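Local coordinates for HydG protein (Carboxydothermus hydrogenoformans, PDB 4RTB) that is a radical SAM maturase of [FeFe]-hydrogenase, a CO/CN synthase that binds S-adenosylmethionine beside a [4Fe-4S] cluster, at residues Thr203-Glu209 against Asp245-Leu251. Sequence-based numbering, arbitrary orientation.
Sequences TYQLFQE and DIGIGAL. With SAM (S-adenosylmethionine), chain B.
Phe207 lays the CD1 corner of its ring directly on the backbone of Gly249, 3.5 Å from CD1 to CA. With CG anti to its own carbonyl carbon (chi1 -49°), the ring extends from Gly249 to the cofactor, where O2' of S-adenosylmethionine lies at the ring edge, in plane. Earlier in the pair, Gln205 CG lies 3.8 Å from Gly247 CA.

Parallel strands 204-205 and 246-249 are joined through Tyr204, whose N donates to Asp245 O and whose O accepts from Gly247 N, and through Leu206 N, bonded to Gly247 O at 3.0 Å. Farther along, Gln208 N reaches Gly249 O at 2.9 Å. Tyr204 and Ile246 share the sheet face packed against helix 234-240, and the hydroxyl of Tyr204 bonds to Tyr193. At the other end, CG2 of Thr203 sits 3.6 Å from Asp245 O, and the two side chains cross at about a right angle.

Two residues past Phe207, Glu209 folds back at chi2 (-69°), which brings its carboxylate to the ribose: O3' donates to OE2, and O2' donates to OE1. Leu251 flanks this grip, its CD2 3.6 Å from Glu209 OE1 and its CD1 3.7 Å from adenine N3. Lys225 and Arg231, both S-adenosylmethionine-binding residues, form long, weak ion pairs with OE2.

This is the C-terminal edge of the radical SAM barrel, where successive parallel strands deliver cofactor ligands. A buried carboxylate accepting from both ribose hydroxyls, with two cationic side chains nearby, would probably stay ionised and fix the orientation of the sugar.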
loop_
_atom_site.group_PDB
_atom_site.type_symbol
_atom_site.label_atom_id
_atom_site.label_comp_id
_atom_site.label_asym_id
_atom_site.label_seq_id
_atom_site.Cartn_x
_atom_site.Cartn_y
_atom_site.Cartn_z
ATOM N N THR A 203 1.896 -0.385 11.527
ATOM C CA THR A 203 1.278 0.708 10.791
ATOM C C THR A 203 -0.234 0.558 10.747
ATOM O O THR A 203 -0.757 -0.535 10.529
ATOM C CB THR A 203 1.821 0.789 9.348
ATOM O OG1 THR A 203 3.248 0.929 9.378
ATOM C CG2 THR A 203 1.214 1.974 8.607
ATOM N N TYR A 204 -0.931 1.665 10.964
ATOM C CA TYR A 204 -2.382 1.690 10.870
ATOM C C TYR A 204 -2.816 2.274 9.530
ATOM O O TYR A 204 -2.621 3.461 9.271
ATOM C CB TYR A 204 -2.974 2.495 12.025
ATOM C CG TYR A 204 -4.428 2.847 11.839
ATOM C CD1 TYR A 204 -4.817 4.155 11.586
ATOM C CD2 TYR A 204 -5.410 1.869 11.905
ATOM C CE1 TYR A 204 -6.144 4.481 11.410
ATOM C CE2 TYR A 204 -6.741 2.185 11.731
ATOM C CZ TYR A 204 -7.103 3.492 11.483
ATOM O OH TYR A 204 -8.430 3.811 11.309
ATOM N N GLN A 205 -3.397 1.435 8.679
ATOM C CA GLN A 205 -3.796 1.868 7.344
ATOM C C GLN A 205 -5.290 2.147 7.240
ATOM O O GLN A 205 -6.118 1.279 7.518
ATOM C CB GLN A 205 -3.390 0.823 6.305
ATOM C CG GLN A 205 -1.966 0.992 5.809
ATOM C CD GLN A 205 -1.406 -0.273 5.197
ATOM O OE1 GLN A 205 -2.147 -1.117 4.692
ATOM N NE2 GLN A 205 -0.085 -0.418 5.250
ATOM N N LEU A 206 -5.624 3.367 6.833
ATOM C CA LEU A 206 -7.011 3.749 6.608
ATOM C C LEU A 206 -7.130 4.481 5.277
ATOM O O LEU A 206 -6.577 5.568 5.104
ATOM C CB LEU A 206 -7.524 4.624 7.755
ATOM C CG LEU A 206 -9.034 4.633 8.020
ATOM C CD1 LEU A 206 -9.780 5.557 7.067
ATOM C CD2 LEU A 206 -9.594 3.220 7.957
ATOM N N PHE A 207 -7.849 3.880 4.335
ATOM C CA PHE A 207 -7.991 4.468 3.010
ATOM C C PHE A 207 -9.200 5.398 2.980
ATOM O O PHE A 207 -10.282 5.035 3.433
ATOM C CB PHE A 207 -8.134 3.384 1.931
ATOM C CG PHE A 207 -7.096 2.293 2.007
ATOM C CD1 PHE A 207 -5.850 2.524 2.570
ATOM C CD2 PHE A 207 -7.372 1.030 1.506
ATOM C CE1 PHE A 207 -4.908 1.516 2.640
ATOM C CE2 PHE A 207 -6.433 0.020 1.571
ATOM C CZ PHE A 207 -5.199 0.263 2.136
ATOM N N GLN A 208 -9.011 6.597 2.441
ATOM C CA GLN A 208 -10.104 7.553 2.297
ATOM C C GLN A 208 -11.103 7.062 1.244
ATOM O O GLN A 208 -12.241 7.538 1.181
ATOM C CB GLN A 208 -9.548 8.935 1.928
ATOM C CG GLN A 208 -10.583 10.031 1.691
ATOM C CD GLN A 208 -11.591 10.146 2.816
ATOM O OE1 GLN A 208 -11.259 9.960 3.986
ATOM N NE2 GLN A 208 -12.836 10.449 2.466
ATOM N N GLU A 209 -10.664 6.091 0.441
ATOM C CA GLU A 209 -11.419 5.548 -0.698
ATOM C C GLU A 209 -11.649 6.612 -1.769
ATOM O O GLU A 209 -11.267 6.429 -2.924
ATOM C CB GLU A 209 -12.764 4.951 -0.257
ATOM C CG GLU A 209 -12.711 4.068 0.984
ATOM C CD GLU A 209 -11.979 2.755 0.771
ATOM O OE1 GLU A 209 -11.652 2.422 -0.388
ATOM O OE2 GLU A 209 -11.731 2.051 1.773
ATOM N N ASP A 245 2.953 5.781 12.855
ATOM C CA ASP A 245 3.010 5.175 11.528
ATOM C C ASP A 245 1.610 4.938 10.970
ATOM O O ASP A 245 0.878 4.075 11.455
ATOM C CB ASP A 245 3.786 3.857 11.572
ATOM C CG ASP A 245 5.191 4.025 12.108
ATOM O OD1 ASP A 245 5.866 5.003 11.723
ATOM O OD2 ASP A 245 5.618 3.179 12.920
ATOM N N ILE A 246 1.245 5.705 9.948
ATOM C CA ILE A 246 -0.087 5.614 9.355
ATOM C C ILE A 246 -0.023 5.438 7.841
ATOM O O ILE A 246 0.986 5.757 7.214
ATOM C CB ILE A 246 -0.923 6.864 9.672
ATOM C CG1 ILE A 246 -0.249 8.107 9.091
ATOM C CG2 ILE A 246 -1.118 7.010 11.173
ATOM C CD1 ILE A 246 -0.926 9.406 9.458
ATOM N N GLY A 247 -1.108 4.939 7.257
ATOM C CA GLY A 247 -1.158 4.721 5.824
ATOM C C GLY A 247 -2.392 5.296 5.156
ATOM O O GLY A 247 -3.518 4.971 5.529
ATOM N N ILE A 248 -2.181 6.155 4.164
ATOM C CA ILE A 248 -3.283 6.691 3.371
ATOM C C ILE A 248 -3.611 5.719 2.239
ATOM O O ILE A 248 -2.841 4.804 1.966
ATOM C CB ILE A 248 -2.945 8.082 2.778
ATOM C CG1 ILE A 248 -2.304 8.988 3.825
ATOM C CG2 ILE A 248 -4.185 8.770 2.240
ATOM C CD1 ILE A 248 -2.373 10.463 3.456
ATOM N N GLY A 249 -4.761 5.908 1.598
ATOM C CA GLY A 249 -5.120 5.169 0.404
ATOM C C GLY A 249 -6.285 5.830 -0.308
ATOM O O GLY A 249 -7.073 6.545 0.308
ATOM N N ALA A 250 -6.391 5.600 -1.611
ATOM C CA ALA A 250 -7.521 6.100 -2.385
ATOM C C ALA A 250 -7.923 5.082 -3.438
ATOM O O ALA A 250 -7.116 4.692 -4.273
ATOM C CB ALA A 250 -7.187 7.430 -3.033
ATOM N N LEU A 251 -9.175 4.647 -3.390
ATOM C CA LEU A 251 -9.675 3.683 -4.359
ATOM C C LEU A 251 -9.828 4.344 -5.724
ATOM O O LEU A 251 -10.575 5.314 -5.879
ATOM C CB LEU A 251 -11.005 3.094 -3.889
ATOM C CG LEU A 251 -11.472 1.816 -4.581
ATOM C CD1 LEU A 251 -10.290 0.919 -4.904
ATOM C CD2 LEU A 251 -12.457 1.088 -3.685
HETATM N N SAM B . -13.332 -2.322 6.367
HETATM C CA SAM B . -12.252 -1.339 6.461
HETATM C C SAM B . -12.460 -0.117 5.574
HETATM O O SAM B . -13.410 -0.025 4.803
HETATM O OXT SAM B . -11.666 0.819 5.616
HETATM C CB SAM B . -10.899 -1.961 6.119
HETATM C CG SAM B . -10.912 -3.236 5.276
HETATM S SD SAM B . -11.485 -3.121 3.563
HETATM C CE SAM B . -11.782 -4.870 3.294
HETATM C "C5'" SAM B . -9.923 -3.105 2.656
HETATM C "C4'" SAM B . -9.910 -2.237 1.399
HETATM O "O4'" SAM B . -10.275 -2.943 0.224
HETATM C "C3'" SAM B . -10.888 -1.077 1.491
HETATM O "O3'" SAM B . -10.280 0.032 2.106
HETATM C "C2'" SAM B . -11.233 -0.794 0.044
HETATM O "O2'" SAM B . -10.580 0.370 -0.397
HETATM C "C1'" SAM B . -10.685 -1.980 -0.731
HETATM N N9 SAM B . -11.743 -2.489 -1.615
HETATM C C8 SAM B . -13.025 -2.796 -1.251
HETATM N N7 SAM B . -13.693 -3.221 -2.345
HETATM C C5 SAM B . -12.857 -3.175 -3.405
HETATM C C6 SAM B . -13.028 -3.492 -4.744
HETATM N N6 SAM B . -14.204 -3.935 -5.180
HETATM N N1 SAM B . -11.974 -3.343 -5.619
HETATM C C2 SAM B . -10.756 -2.882 -5.160
HETATM N N3 SAM B . -10.592 -2.569 -3.827
HETATM C C4 SAM B . -11.626 -2.714 -2.962
#